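Local coordinates for protein aromatic-amino-acid:2-oxoglutarate transaminase (Candida albicans, PDB 6HND) that probably transfers amino groups between aromatic amino acids (and perhaps 2-aminoadipate) and 2-oxo acids, using pyridoxal 5'-phosphate as its cofactor, at residues Ser9-Gly14 against Asp199-Lys204; Ala132-Gly135 against Leu139-Phe142; Ala166-Asn171 against Val368-Ala373; Asn171-Val176 against Ala276-Asp281; Glu337-Leu342 against Leu347-Ile352. All coordinates share one frame; numbering follows the deposited sequence.

In the fold
Contacts 3, 4 and 5 form the buried heart of the chain and all touch the cofactor. Contacts 3 and 4 share Asn171 and use successive turns of helix 166-177: polar toward 368-373 near the phosphate, purely apolar against strand 276-280. Contact 5 buries the most surface; it combines strand pairing with apolar packing round two phenylalanine rings, and its hairpin lies in the same mixed sheet as the strand of contact 4. Contact 2 is also buried but apolar, touching contacts 3 and 5 through Val133 and Leu139. Contact 1 lies farthest from the chain centre, where one partly exposed arginine ties the N-terminal segment to a helix end; Ser9 also links it to the helix of contact 4.

Contact 1: Ser9-Gly14 against Asp199-Lys204; sequences SKRAAG and DNAGAK
The guanidinium of Arg11 is the flat group here, and its edge meets Ala201. Along that edge Arg11 NH1 donates to Ala201 O at 3.0 Å, with an N-H...O angle of 144°. The fit is not flat: the oxygen is tilted from the guanidinium plane, and the donor sits above the carbonyl plane instead of on a lone pair. The other terminal nitrogen lies by the methyl group, Arg11 NH2 to Ala201 CB measuring 3.4 Å. CG stands anti to the backbone N (chi1 -174°), and the chain runs extended away from helix 10-14 before a bend at chi3 turns the guanidinium to the carbonyl. The group has further partners: NE forms a salt bridge with Asp175 and NH2 bonds Leu178 O, so its rotation is fixed from several directions. Ser9, the N-cap residue, starts the helix that carries Arg11; its OG accepts from Ala12 N at 3.1 Å. On the other side the chain leaves helix 193-200 through Gly202, which has positive phi. The contact joins the short N-terminal helix 10-14 to the end of helix 193-200, where Gly202 closes a Schellman motif.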
# COMPACT_ATOMS: atom_id res chain seq x y z
N SER B 9 -12.99 -1.25 -17.42
CA SER B 9 -12.94 0.21 -17.67
C SER B 9 -11.88 0.51 -18.73
O SER B 9 -10.81 -0.15 -18.73
CB SER B 9 -12.68 0.99 -16.40
OG SER B 9 -11.40 0.69 -15.86
N LYS B 10 -12.18 1.46 -19.61
CA LYS B 10 -11.26 2.05 -20.61
C LYS B 10 -10.00 2.54 -19.88
O LYS B 10 -8.93 2.26 -20.40
CB LYS B 10 -11.93 3.21 -21.35
CG LYS B 10 -13.32 2.91 -21.89
CD LYS B 10 -13.64 3.54 -23.23
CE LYS B 10 -12.74 3.02 -24.33
NZ LYS B 10 -13.53 2.42 -25.43
N ARG B 11 -10.18 3.18 -18.73
CA ARG B 11 -9.06 3.72 -17.90
C ARG B 11 -8.12 2.58 -17.51
O ARG B 11 -6.94 2.68 -17.80
CB ARG B 11 -9.60 4.46 -16.68
CG ARG B 11 -8.53 5.17 -15.85
CD ARG B 11 -9.04 5.75 -14.55
NE ARG B 11 -9.84 4.78 -13.83
CZ ARG B 11 -11.14 4.87 -13.60
NH1 ARG B 11 -11.82 5.92 -14.01
NH2 ARG B 11 -11.76 3.90 -12.96
N ALA B 12 -8.63 1.52 -16.88
CA ALA B 12 -7.76 0.40 -16.44
C ALA B 12 -7.22 -0.38 -17.66
O ALA B 12 -6.11 -0.89 -17.56
CB ALA B 12 -8.50 -0.50 -15.48
N ALA B 13 -7.96 -0.52 -18.76
CA ALA B 13 -7.48 -1.26 -19.95
C ALA B 13 -6.41 -0.43 -20.68
O ALA B 13 -5.60 -1.05 -21.39
CB ALA B 13 -8.60 -1.59 -20.91
N GLY B 14 -6.47 0.90 -20.58
CA GLY B 14 -5.52 1.81 -21.26
C GLY B 14 -4.14 1.84 -20.61
O GLY B 14 -3.17 2.19 -21.29
N ASP B 199 -16.23 7.15 -6.07
CA ASP B 199 -16.06 8.60 -6.37
C ASP B 199 -14.72 8.82 -7.10
O ASP B 199 -14.70 9.53 -8.12
CB ASP B 199 -16.14 9.45 -5.10
CG ASP B 199 -15.71 10.88 -5.37
OD1 ASP B 199 -16.53 11.63 -5.96
OD2 ASP B 199 -14.54 11.21 -5.07
N ASN B 200 -13.64 8.20 -6.63
CA ASN B 200 -12.31 8.25 -7.28
C ASN B 200 -12.39 7.79 -8.73
O ASN B 200 -11.60 8.25 -9.52
CB ASN B 200 -11.30 7.38 -6.54
CG ASN B 200 -9.87 7.67 -6.97
OD1 ASN B 200 -9.40 8.81 -6.87
ND2 ASN B 200 -9.17 6.64 -7.39
N ALA B 201 -13.25 6.83 -9.06
CA ALA B 201 -13.28 6.24 -10.42
C ALA B 201 -14.16 7.11 -11.31
O ALA B 201 -14.26 6.77 -12.49
CB ALA B 201 -13.76 4.79 -10.38
N GLY B 202 -14.77 8.15 -10.74
CA GLY B 202 -15.72 9.07 -11.38
C GLY B 202 -17.16 8.52 -11.48
O GLY B 202 -17.97 9.10 -12.24
N ALA B 203 -17.51 7.48 -10.72
CA ALA B 203 -18.81 6.79 -10.82
C ALA B 203 -19.82 7.41 -9.84
O ALA B 203 -19.39 7.94 -8.78
CB ALA B 203 -18.62 5.32 -10.57
N LYS B 204 -21.10 7.37 -10.20
CA LYS B 204 -22.21 7.75 -9.28
C LYS B 204 -22.71 6.48 -8.56
O LYS B 204 -22.92 5.43 -9.21
CB LYS B 204 -23.35 8.48 -10.02
CG LYS B 204 -24.14 9.44 -9.13
CD LYS B 204 -25.67 9.41 -9.29
CE LYS B 204 -26.46 9.42 -7.98
NZ LYS B 204 -26.86 10.77 -7.54

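Contact 2: Ala132-Gly135 against Leu139-Phe142; sequences AVEG and LLQF
Leu140 has the largest share of this contact: its CD2 methyl meets the backbone oxygen of the turn, Leu140 CD2 to Glu134 O being 3.4 Å. The CD1 branch lies against two groups: Leu140 CD1 is 3.6 Å from Gly135 O and 3.9 Å from Glu134 CG. With CG beside its own backbone N (chi1 -77°), the leucine reaches from helix 137-151 toward the loop. Glu134 answers with the aliphatic part of its side chain. Its CG lies between the backbone N and the carbonyl carbon (chi1 64°), and a bend at chi2 carries the carboxylate on, leaving CG as the atom that meets the leucine; the two side chains cross at about a right angle. Gly135 contributes backbone alone. It closes a type I beta turn, Gly135 N donating to Ala132 O at 3.0 Å, and its CA stands 6.4 Å from Leu140 CA, the shortest such distance between the segments. Strand 158-163 borders the same place: Val160 and Ile162 also touch Leu140, Phe161 touches Glu134, and the backbone of Glu134 bonds Ile162. The contact thus packs the beta turn leading into helix 137-151 against the start of that helix. No hydrogen bond spans the two segments. Their cohesion is therefore that of van der Waals contact, with a leucine covering carbonyl oxygens and the methylene of an acid, while the turn bond and the backbone bond to Ile162 probably hold the loop in shape.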
# COMPACT_ATOMS: atom_id res chain seq x y z
N ALA B 132 7.58 -9.46 -7.08
CA ALA B 132 6.49 -9.21 -8.06
C ALA B 132 5.36 -8.48 -7.32
O ALA B 132 5.02 -8.89 -6.19
CB ALA B 132 6.00 -10.50 -8.69
N VAL B 133 4.77 -7.49 -7.98
CA VAL B 133 3.78 -6.57 -7.36
C VAL B 133 2.52 -7.35 -6.97
O VAL B 133 1.87 -6.93 -6.01
CB VAL B 133 3.45 -5.38 -8.27
CG1 VAL B 133 2.68 -5.81 -9.51
CG2 VAL B 133 2.68 -4.31 -7.52
N GLU B 134 2.19 -8.43 -7.70
CA GLU B 134 0.99 -9.28 -7.46
C GLU B 134 1.16 -10.14 -6.20
O GLU B 134 0.16 -10.67 -5.70
CB GLU B 134 0.68 -10.14 -8.68
CG GLU B 134 1.75 -11.17 -9.02
CD GLU B 134 2.72 -10.81 -10.13
OE1 GLU B 134 2.86 -9.63 -10.48
OE2 GLU B 134 3.38 -11.74 -10.62
N GLY B 135 2.39 -10.31 -5.72
CA GLY B 135 2.65 -10.97 -4.44
C GLY B 135 3.67 -12.08 -4.57
O GLY B 135 3.98 -12.50 -5.72
N LEU B 139 2.32 -17.35 -1.30
CA LEU B 139 1.13 -16.73 -0.67
C LEU B 139 0.01 -16.72 -1.70
O LEU B 139 -1.15 -16.94 -1.29
CB LEU B 139 1.43 -15.33 -0.14
CG LEU B 139 0.27 -14.68 0.60
CD1 LEU B 139 -0.15 -15.51 1.80
CD2 LEU B 139 0.59 -13.25 1.01
N LEU B 140 0.36 -16.41 -2.96
CA LEU B 140 -0.60 -16.50 -4.09
C LEU B 140 -1.11 -17.94 -4.16
O LEU B 140 -2.32 -18.09 -4.18
CB LEU B 140 0.06 -16.06 -5.39
CG LEU B 140 0.22 -14.56 -5.59
CD1 LEU B 140 1.08 -14.26 -6.82
CD2 LEU B 140 -1.13 -13.83 -5.68
N GLN B 141 -0.23 -18.96 -4.11
CA GLN B 141 -0.67 -20.37 -4.22
C GLN B 141 -1.61 -20.69 -3.04
O GLN B 141 -2.69 -21.28 -3.30
CB GLN B 141 0.46 -21.41 -4.31
CG GLN B 141 -0.01 -22.78 -4.81
CD GLN B 141 -0.86 -22.70 -6.07
OE1 GLN B 141 -0.51 -22.03 -7.03
NE2 GLN B 141 -2.01 -23.35 -6.10
N PHE B 142 -1.25 -20.31 -1.81
CA PHE B 142 -2.11 -20.57 -0.64
C PHE B 142 -3.50 -19.98 -0.87
O PHE B 142 -4.48 -20.68 -0.60
CB PHE B 142 -1.55 -20.01 0.66
CG PHE B 142 -2.60 -19.87 1.72
CD1 PHE B 142 -2.96 -20.95 2.49
CD2 PHE B 142 -3.25 -18.66 1.91
CE1 PHE B 142 -3.95 -20.82 3.45
CE2 PHE B 142 -4.24 -18.54 2.87
CZ PHE B 142 -4.59 -19.62 3.63

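Contact 3: Ala166-Asn171 against Val368-Ala373; sequences ASDGLN and VVNRGA. With PLP (pyridoxal-5'-phosphate), chain E.
The N-terminal turn of helix 166-177 is the phosphate-binding end of the cofactor pocket, and one residue on from that site Asp168 meets Asn370 in the loop that follows helix 356-369. Asn370 ND2 donates to Asp168 OD1 at 3.0 Å with an N-H...O angle of 154°. The oxygen lies close to the amide plane of Asn370, whereas the amide reaches it from above the carboxylate plane, the two planes standing 59° apart. Both residues extend CG anti to the backbone N (chi1 -169° for Asp168), reaching toward each other across a gap of 8.6 Å between their CA atoms. Each group has other partners: Asp168 OD2 forms a salt bridge with Lys172 and accepts from Thr164 N, and Asn370 ND2 also bonds Thr164 OG1. At the N-terminal end of the helix the phosphate is held. Ala166 N donates to PLP O2P at 2.9 Å and Ser167 N to PLP O1P at 2.9 Å, both nearly straight; Ser167 OG adds a bond to PLP O1P at 3.0 Å. The subunit interface is close by, where Asn370 packs on Asn370 of the second subunit and Ser167 on its Arg371. The buried carboxylate is probably compensated by a lysine, an amide and a backbone N-H. These bonds tie the first turn of the helix to Thr164 and Asn370, which probably helps to position the N-H groups that, with the helix dipole, would favour binding of the phosphate's negative charge.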
# COMPACT_ATOMS: atom_id res chain seq x y z
N ALA B 166 -9.08 -5.28 2.44
CA ALA B 166 -10.38 -5.24 1.76
C ALA B 166 -10.56 -3.91 1.01
O ALA B 166 -10.95 -3.94 -0.17
CB ALA B 166 -11.48 -5.48 2.75
N SER B 167 -10.29 -2.79 1.68
CA SER B 167 -10.43 -1.42 1.13
C SER B 167 -9.50 -1.24 -0.09
O SER B 167 -9.94 -0.66 -1.10
CB SER B 167 -10.17 -0.41 2.22
OG SER B 167 -11.10 -0.58 3.28
N ASP B 168 -8.29 -1.78 -0.02
CA ASP B 168 -7.39 -1.86 -1.19
C ASP B 168 -8.02 -2.68 -2.34
O ASP B 168 -7.96 -2.22 -3.53
CB ASP B 168 -6.04 -2.46 -0.79
CG ASP B 168 -5.06 -2.28 -1.92
OD1 ASP B 168 -5.00 -1.15 -2.45
OD2 ASP B 168 -4.38 -3.28 -2.30
N GLY B 169 -8.55 -3.88 -2.05
CA GLY B 169 -9.28 -4.71 -3.03
C GLY B 169 -10.47 -3.98 -3.66
O GLY B 169 -10.62 -4.04 -4.88
N LEU B 170 -11.26 -3.28 -2.85
CA LEU B 170 -12.45 -2.51 -3.29
C LEU B 170 -12.06 -1.33 -4.20
O LEU B 170 -12.81 -1.01 -5.14
CB LEU B 170 -13.20 -1.99 -2.05
CG LEU B 170 -13.86 -3.06 -1.18
CD1 LEU B 170 -14.43 -2.41 0.06
CD2 LEU B 170 -14.92 -3.82 -1.96
N ASN B 171 -10.95 -0.67 -3.92
CA ASN B 171 -10.45 0.44 -4.77
C ASN B 171 -9.96 -0.14 -6.10
O ASN B 171 -10.25 0.43 -7.15
CB ASN B 171 -9.38 1.25 -4.07
CG ASN B 171 -8.98 2.43 -4.92
OD1 ASN B 171 -9.87 3.25 -5.24
ND2 ASN B 171 -7.70 2.51 -5.29
N VAL B 368 0.89 1.85 -10.33
CA VAL B 368 0.82 3.33 -10.19
C VAL B 368 0.68 3.72 -8.71
O VAL B 368 1.54 4.50 -8.22
CB VAL B 368 -0.32 3.90 -11.04
CG1 VAL B 368 -0.37 5.41 -10.94
CG2 VAL B 368 -0.20 3.45 -12.49
N VAL B 369 -0.35 3.22 -8.02
CA VAL B 369 -0.86 3.82 -6.76
C VAL B 369 -0.56 2.97 -5.52
O VAL B 369 -0.69 3.53 -4.41
CB VAL B 369 -2.38 4.10 -6.85
CG1 VAL B 369 -2.76 4.86 -8.11
CG2 VAL B 369 -3.20 2.83 -6.70
N ASN B 370 -0.22 1.68 -5.65
CA ASN B 370 0.07 0.81 -4.47
C ASN B 370 1.00 -0.33 -4.91
O ASN B 370 0.48 -1.42 -5.25
CB ASN B 370 -1.22 0.30 -3.82
CG ASN B 370 -0.98 -0.40 -2.51
OD1 ASN B 370 0.17 -0.58 -2.13
ND2 ASN B 370 -2.04 -0.85 -1.83
N ARG B 371 2.31 -0.08 -4.88
CA ARG B 371 3.35 -0.97 -5.48
C ARG B 371 3.74 -2.12 -4.53
O ARG B 371 4.92 -2.27 -4.21
CB ARG B 371 4.55 -0.14 -5.94
CG ARG B 371 4.22 0.71 -7.16
CD ARG B 371 5.25 1.80 -7.39
NE ARG B 371 6.56 1.28 -7.81
CZ ARG B 371 6.86 0.87 -9.04
NH1 ARG B 371 5.94 0.88 -9.98
NH2 ARG B 371 8.07 0.43 -9.31
N GLY B 372 2.75 -2.90 -4.09
CA GLY B 372 2.99 -4.16 -3.37
C GLY B 372 2.59 -4.08 -1.91
O GLY B 372 2.89 -3.05 -1.23
N ALA B 373 1.95 -5.15 -1.45
CA ALA B 373 1.83 -5.48 -0.02
C ALA B 373 3.23 -5.70 0.56
O ALA B 373 4.08 -6.25 -0.15
CB ALA B 373 0.97 -6.69 0.18
N1 PLP E . -15.59 -4.10 3.87
C2 PLP E . -16.34 -4.41 4.93
C2A PLP E . -17.75 -4.81 4.66
C3 PLP E . -15.79 -4.41 6.24
O3 PLP E . -16.59 -4.74 7.30
C4 PLP E . -14.43 -4.04 6.42
C4A PLP E . -13.83 -4.13 7.78
C5 PLP E . -13.67 -3.73 5.28
C6 PLP E . -14.30 -3.76 4.06
C5A PLP E . -12.25 -3.23 5.34
O4P PLP E . -11.25 -4.24 5.62
P PLP E . -9.68 -3.84 5.59
O1P PLP E . -9.49 -2.81 4.49
O2P PLP E . -9.03 -5.21 5.36
O3P PLP E . -9.36 -3.27 6.94

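Contact 4: Asn171-Val176 against Ala276-Asp281; sequences NKAADV and AIIEDD. With PLP (pyridoxal-5'-phosphate), chain E.
Ala173 and Ile278 join helix 166-177 to strand 276-280, an inner strand of the mixed seven-stranded sheet in the large domain of a fold type I pyridoxal-phosphate enzyme. Apolar contact does all the joining. The Ala173 methyl group settles against the branched side chain: Ala173 CB is 3.8 Å from Ile278 CD1 and 3.9 Å from both Ile278 CG1 and Ile278 CG2. CG1 stands beside the backbone N (chi1 -59°) while CG2 lies anti to it, so the two arms open around the alanine. CD1 also comes near the helix backbone, Ala174 N being 4.2 Å from Ile278 CD1. Small alanine lets the helix come near the sheet, with 6.8 Å between the CA atoms of Ala173 and Ile278. Leu170 and Phe177 of the same helix touch Ile278 as well, and Leu334 of the neighbouring strand packs on Ala173. The polar contact of this strand is with the cofactor. Two residues along the strand, Asp280 turns its carboxylate to the cofactor, as the equivalent aspartate does in class I aminotransferases. Tyr245 OH is hydrogen-bonded to OD2 of Asp280, and that same Asp280 OD2 lies 2.7 Å from N1 of the PLP pyridine ring.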
# COMPACT_ATOMS: atom_id res chain seq x y z
N ASN B 171 -10.95 -0.67 -3.92
CA ASN B 171 -10.45 0.44 -4.77
C ASN B 171 -9.96 -0.14 -6.10
O ASN B 171 -10.25 0.43 -7.15
CB ASN B 171 -9.38 1.25 -4.07
CG ASN B 171 -8.98 2.43 -4.92
OD1 ASN B 171 -9.87 3.25 -5.24
ND2 ASN B 171 -7.70 2.51 -5.29
N LYS B 172 -9.27 -1.27 -6.05
CA LYS B 172 -8.81 -2.00 -7.24
C LYS B 172 -10.03 -2.37 -8.10
O LYS B 172 -9.96 -2.22 -9.33
CB LYS B 172 -8.00 -3.20 -6.77
CG LYS B 172 -6.58 -2.87 -6.28
CD LYS B 172 -5.92 -4.04 -5.54
CE LYS B 172 -4.41 -4.01 -5.63
NZ LYS B 172 -3.80 -2.80 -5.01
N ALA B 173 -11.13 -2.82 -7.49
CA ALA B 173 -12.33 -3.28 -8.20
C ALA B 173 -13.07 -2.09 -8.77
O ALA B 173 -13.53 -2.19 -9.90
CB ALA B 173 -13.23 -4.03 -7.25
N ALA B 174 -13.28 -1.03 -8.00
CA ALA B 174 -13.91 0.21 -8.50
C ALA B 174 -13.11 0.70 -9.71
O ALA B 174 -13.72 0.96 -10.76
CB ALA B 174 -13.96 1.25 -7.42
N ASP B 175 -11.78 0.72 -9.62
CA ASP B 175 -10.93 1.20 -10.74
C ASP B 175 -11.12 0.31 -11.98
O ASP B 175 -11.29 0.86 -13.07
CB ASP B 175 -9.46 1.23 -10.37
CG ASP B 175 -8.58 1.63 -11.54
OD1 ASP B 175 -8.60 2.84 -11.88
OD2 ASP B 175 -7.96 0.72 -12.12
N VAL B 176 -11.10 -1.02 -11.83
CA VAL B 176 -11.05 -1.96 -12.98
C VAL B 176 -12.41 -2.02 -13.66
O VAL B 176 -12.42 -2.39 -14.85
CB VAL B 176 -10.55 -3.36 -12.57
CG1 VAL B 176 -11.66 -4.26 -12.01
CG2 VAL B 176 -9.89 -4.07 -13.74
N ALA B 276 -21.28 -5.95 -13.67
CA ALA B 276 -20.28 -6.67 -12.85
C ALA B 276 -20.78 -6.77 -11.41
O ALA B 276 -21.53 -5.89 -10.95
CB ALA B 276 -18.94 -5.95 -12.90
N ILE B 277 -20.30 -7.79 -10.70
CA ILE B 277 -20.52 -7.96 -9.25
C ILE B 277 -19.17 -7.79 -8.53
O ILE B 277 -18.24 -8.57 -8.80
CB ILE B 277 -21.18 -9.31 -8.95
CG1 ILE B 277 -22.51 -9.45 -9.69
CG2 ILE B 277 -21.34 -9.49 -7.43
CD1 ILE B 277 -23.10 -10.85 -9.63
N ILE B 278 -19.09 -6.80 -7.66
CA ILE B 278 -18.00 -6.71 -6.63
C ILE B 278 -18.58 -7.34 -5.35
O ILE B 278 -19.54 -6.79 -4.78
CB ILE B 278 -17.52 -5.26 -6.46
CG1 ILE B 278 -17.00 -4.67 -7.77
CG2 ILE B 278 -16.47 -5.16 -5.36
CD1 ILE B 278 -16.93 -3.16 -7.80
N GLU B 279 -18.02 -8.48 -4.96
CA GLU B 279 -18.39 -9.24 -3.76
C GLU B 279 -17.34 -8.94 -2.69
O GLU B 279 -16.13 -9.23 -2.92
CB GLU B 279 -18.46 -10.75 -4.05
CG GLU B 279 -18.83 -11.59 -2.82
CD GLU B 279 -18.87 -13.11 -3.09
OE1 GLU B 279 -17.80 -13.69 -3.41
OE2 GLU B 279 -19.95 -13.71 -2.94
N ASP B 280 -17.77 -8.36 -1.59
CA ASP B 280 -16.88 -8.08 -0.43
C ASP B 280 -17.27 -9.11 0.63
O ASP B 280 -18.45 -9.19 0.90
CB ASP B 280 -17.02 -6.61 -0.04
CG ASP B 280 -16.08 -6.09 1.05
OD1 ASP B 280 -15.19 -6.86 1.51
OD2 ASP B 280 -16.25 -4.91 1.42
N ASP B 281 -16.32 -9.88 1.15
CA ASP B 281 -16.57 -10.93 2.16
C ASP B 281 -15.44 -10.96 3.19
O ASP B 281 -14.68 -11.91 3.26
CB ASP B 281 -16.75 -12.31 1.50
CG ASP B 281 -17.40 -13.29 2.46
OD1 ASP B 281 -18.37 -12.87 3.14
OD2 ASP B 281 -16.90 -14.46 2.56
N1 PLP E . -15.59 -4.10 3.87
C2 PLP E . -16.34 -4.41 4.93
C2A PLP E . -17.75 -4.81 4.66
C3 PLP E . -15.79 -4.41 6.24
O3 PLP E . -16.59 -4.74 7.30
C4 PLP E . -14.43 -4.04 6.42
C4A PLP E . -13.83 -4.13 7.78
C5 PLP E . -13.67 -3.73 5.28
C6 PLP E . -14.30 -3.76 4.06
C5A PLP E . -12.25 -3.23 5.34
O4P PLP E . -11.25 -4.24 5.62
P PLP E . -9.68 -3.84 5.59
O1P PLP E . -9.49 -2.81 4.49
O2P PLP E . -9.03 -5.21 5.36
O3P PLP E . -9.36 -3.27 6.94

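Contact 5: Glu337-Leu342 against Leu347-Ile352; sequences ETFSKL and LRLGFI. With PLP (pyridoxal-5'-phosphate), chain E.
Glu337 lies along the ring of Phe351, its CB perched over the centre of one face in a CH-pi contact, 3.6 Å from the ring centroid. The two side chains point the same way, the carboxylate and ring planes are 16° apart, and Glu337 OE2 has a salt bridge to Arg335 and hydrogen-bonds Tyr285. A second bump, the Phe339 ring, fits among three side chains. Phe339 CB touches Leu347 CD1 at 3.6 Å, Phe339 CD2 lies alongside Leu349 CD2 at 3.8 Å, and Phe339 CE2 comes to the edge of the Phe351 ring. Gly350, with no side chain, lets the backbones close in: Thr338 CA and Gly350 CA are 3.7 Å apart. These residues belong to a beta hairpin whose antiparallel strands, 333-338 and 350-355, pair through Glu337 N to Phe351 O (2.8 Å) and the reverse bond; Phe339 N to Leu349 O (3.0 Å) continues the pairing past the strand end. Where the chains part, a water sits between Ser340 OG and Leu349 N, with the cofactor phosphate beside them. Thr338 OG1 and Ser340 OG both donate to PLP O2P, and an ST turn, Ser340 N to Thr338 OG1, ties the two residues. Arg348, bent at chi2 and chi3, donates from NH1 to PLP O3P (2.9 Å) and to Pro345 O. Lys341 NZ is covalently joined to PLP C4A as this family's internal aldimine.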
# COMPACT_ATOMS: atom_id res chain seq x y z
N GLU B 337 -11.23 -10.37 -0.60
CA GLU B 337 -10.90 -10.99 0.70
C GLU B 337 -9.91 -10.10 1.47
O GLU B 337 -9.26 -9.26 0.82
CB GLU B 337 -10.28 -12.37 0.49
CG GLU B 337 -11.27 -13.41 0.01
CD GLU B 337 -11.54 -14.58 0.94
OE1 GLU B 337 -11.11 -14.57 2.13
OE2 GLU B 337 -12.21 -15.48 0.49
N THR B 338 -9.83 -10.30 2.79
CA THR B 338 -8.84 -9.65 3.69
C THR B 338 -8.41 -10.64 4.79
O THR B 338 -9.19 -11.57 5.13
CB THR B 338 -9.40 -8.34 4.26
OG1 THR B 338 -8.46 -7.64 5.09
CG2 THR B 338 -10.66 -8.57 5.07
N PHE B 339 -7.23 -10.39 5.38
CA PHE B 339 -6.74 -11.10 6.59
C PHE B 339 -7.06 -10.23 7.81
O PHE B 339 -6.65 -10.63 8.90
CB PHE B 339 -5.26 -11.44 6.49
CG PHE B 339 -4.92 -12.43 5.41
CD1 PHE B 339 -5.14 -13.78 5.60
CD2 PHE B 339 -4.40 -12.01 4.20
CE1 PHE B 339 -4.83 -14.69 4.60
CE2 PHE B 339 -4.12 -12.92 3.19
CZ PHE B 339 -4.33 -14.26 3.39
N SER B 340 -7.74 -9.10 7.61
CA SER B 340 -8.00 -8.10 8.68
C SER B 340 -8.81 -8.73 9.82
O SER B 340 -8.46 -8.58 10.99
CB SER B 340 -8.65 -6.86 8.14
OG SER B 340 -7.71 -6.06 7.42
N LYS B 341 -9.89 -9.43 9.48
CA LYS B 341 -10.88 -9.80 10.49
C LYS B 341 -10.65 -11.26 10.93
O LYS B 341 -11.09 -11.63 12.02
CB LYS B 341 -12.30 -9.40 10.02
CG LYS B 341 -12.42 -8.00 9.40
CD LYS B 341 -13.23 -6.95 10.17
CE LYS B 341 -13.10 -5.49 9.69
NZ LYS B 341 -13.52 -5.31 8.29
N LEU B 342 -9.85 -12.04 10.17
CA LEU B 342 -9.54 -13.41 10.52
C LEU B 342 -8.13 -13.54 11.12
O LEU B 342 -7.86 -14.59 11.68
CB LEU B 342 -9.56 -14.28 9.25
CG LEU B 342 -10.92 -14.65 8.67
CD1 LEU B 342 -10.73 -15.48 7.42
CD2 LEU B 342 -11.75 -15.40 9.71
N LEU B 347 -2.05 -6.01 9.63
CA LEU B 347 -1.25 -6.65 8.55
C LEU B 347 -1.28 -5.71 7.34
O LEU B 347 -0.19 -5.54 6.70
CB LEU B 347 -1.82 -8.01 8.14
CG LEU B 347 -1.86 -9.13 9.17
CD1 LEU B 347 -2.45 -10.35 8.50
CD2 LEU B 347 -0.49 -9.45 9.75
N ARG B 348 -2.46 -5.15 7.04
CA ARG B 348 -2.76 -4.49 5.74
C ARG B 348 -2.47 -5.51 4.61
O ARG B 348 -1.54 -5.29 3.84
CB ARG B 348 -1.90 -3.24 5.54
CG ARG B 348 -2.10 -2.11 6.54
CD ARG B 348 -3.43 -1.43 6.37
NE ARG B 348 -4.42 -2.26 7.04
CZ ARG B 348 -5.72 -2.22 6.82
NH1 ARG B 348 -6.50 -3.03 7.52
NH2 ARG B 348 -6.25 -1.39 5.92
N LEU B 349 -3.18 -6.62 4.61
CA LEU B 349 -2.98 -7.76 3.69
C LEU B 349 -4.32 -8.41 3.38
O LEU B 349 -5.13 -8.56 4.30
CB LEU B 349 -2.02 -8.80 4.29
CG LEU B 349 -1.46 -9.79 3.26
CD1 LEU B 349 -0.47 -9.10 2.35
CD2 LEU B 349 -0.80 -10.98 3.94
N GLY B 350 -4.55 -8.68 2.10
CA GLY B 350 -5.72 -9.42 1.63
C GLY B 350 -5.46 -9.99 0.26
O GLY B 350 -4.27 -10.06 -0.14
N PHE B 351 -6.52 -10.37 -0.45
CA PHE B 351 -6.39 -10.73 -1.88
C PHE B 351 -7.72 -10.50 -2.58
O PHE B 351 -8.76 -10.43 -1.93
CB PHE B 351 -5.84 -12.16 -2.02
CG PHE B 351 -6.70 -13.25 -1.44
CD1 PHE B 351 -6.60 -13.59 -0.10
CD2 PHE B 351 -7.61 -13.92 -2.23
CE1 PHE B 351 -7.39 -14.59 0.43
CE2 PHE B 351 -8.42 -14.91 -1.69
CZ PHE B 351 -8.32 -15.24 -0.36
N ILE B 352 -7.65 -10.44 -3.90
CA ILE B 352 -8.85 -10.47 -4.77
C ILE B 352 -8.77 -11.74 -5.63
O ILE B 352 -7.67 -12.30 -5.81
CB ILE B 352 -9.02 -9.19 -5.60
CG1 ILE B 352 -7.84 -8.93 -6.53
CG2 ILE B 352 -9.31 -8.02 -4.68
CD1 ILE B 352 -8.00 -7.72 -7.37
N1 PLP E . -15.59 -4.10 3.87
C2 PLP E . -16.34 -4.41 4.93
C2A PLP E . -17.75 -4.81 4.66
C3 PLP E . -15.79 -4.41 6.24
O3 PLP E . -16.59 -4.74 7.30
C4 PLP E . -14.43 -4.04 6.42
C4A PLP E . -13.83 -4.13 7.78
C5 PLP E . -13.67 -3.73 5.28
C6 PLP E . -14.30 -3.76 4.06
C5A PLP E . -12.25 -3.23 5.34
O4P PLP E . -11.25 -4.24 5.62
P PLP E . -9.68 -3.84 5.59
O1P PLP E . -9.49 -2.81 4.49
O2P PLP E . -9.03 -5.21 5.36
O3P PLP E . -9.36 -3.27 6.94
O HOH W 1 -5.09 -6.88 7.18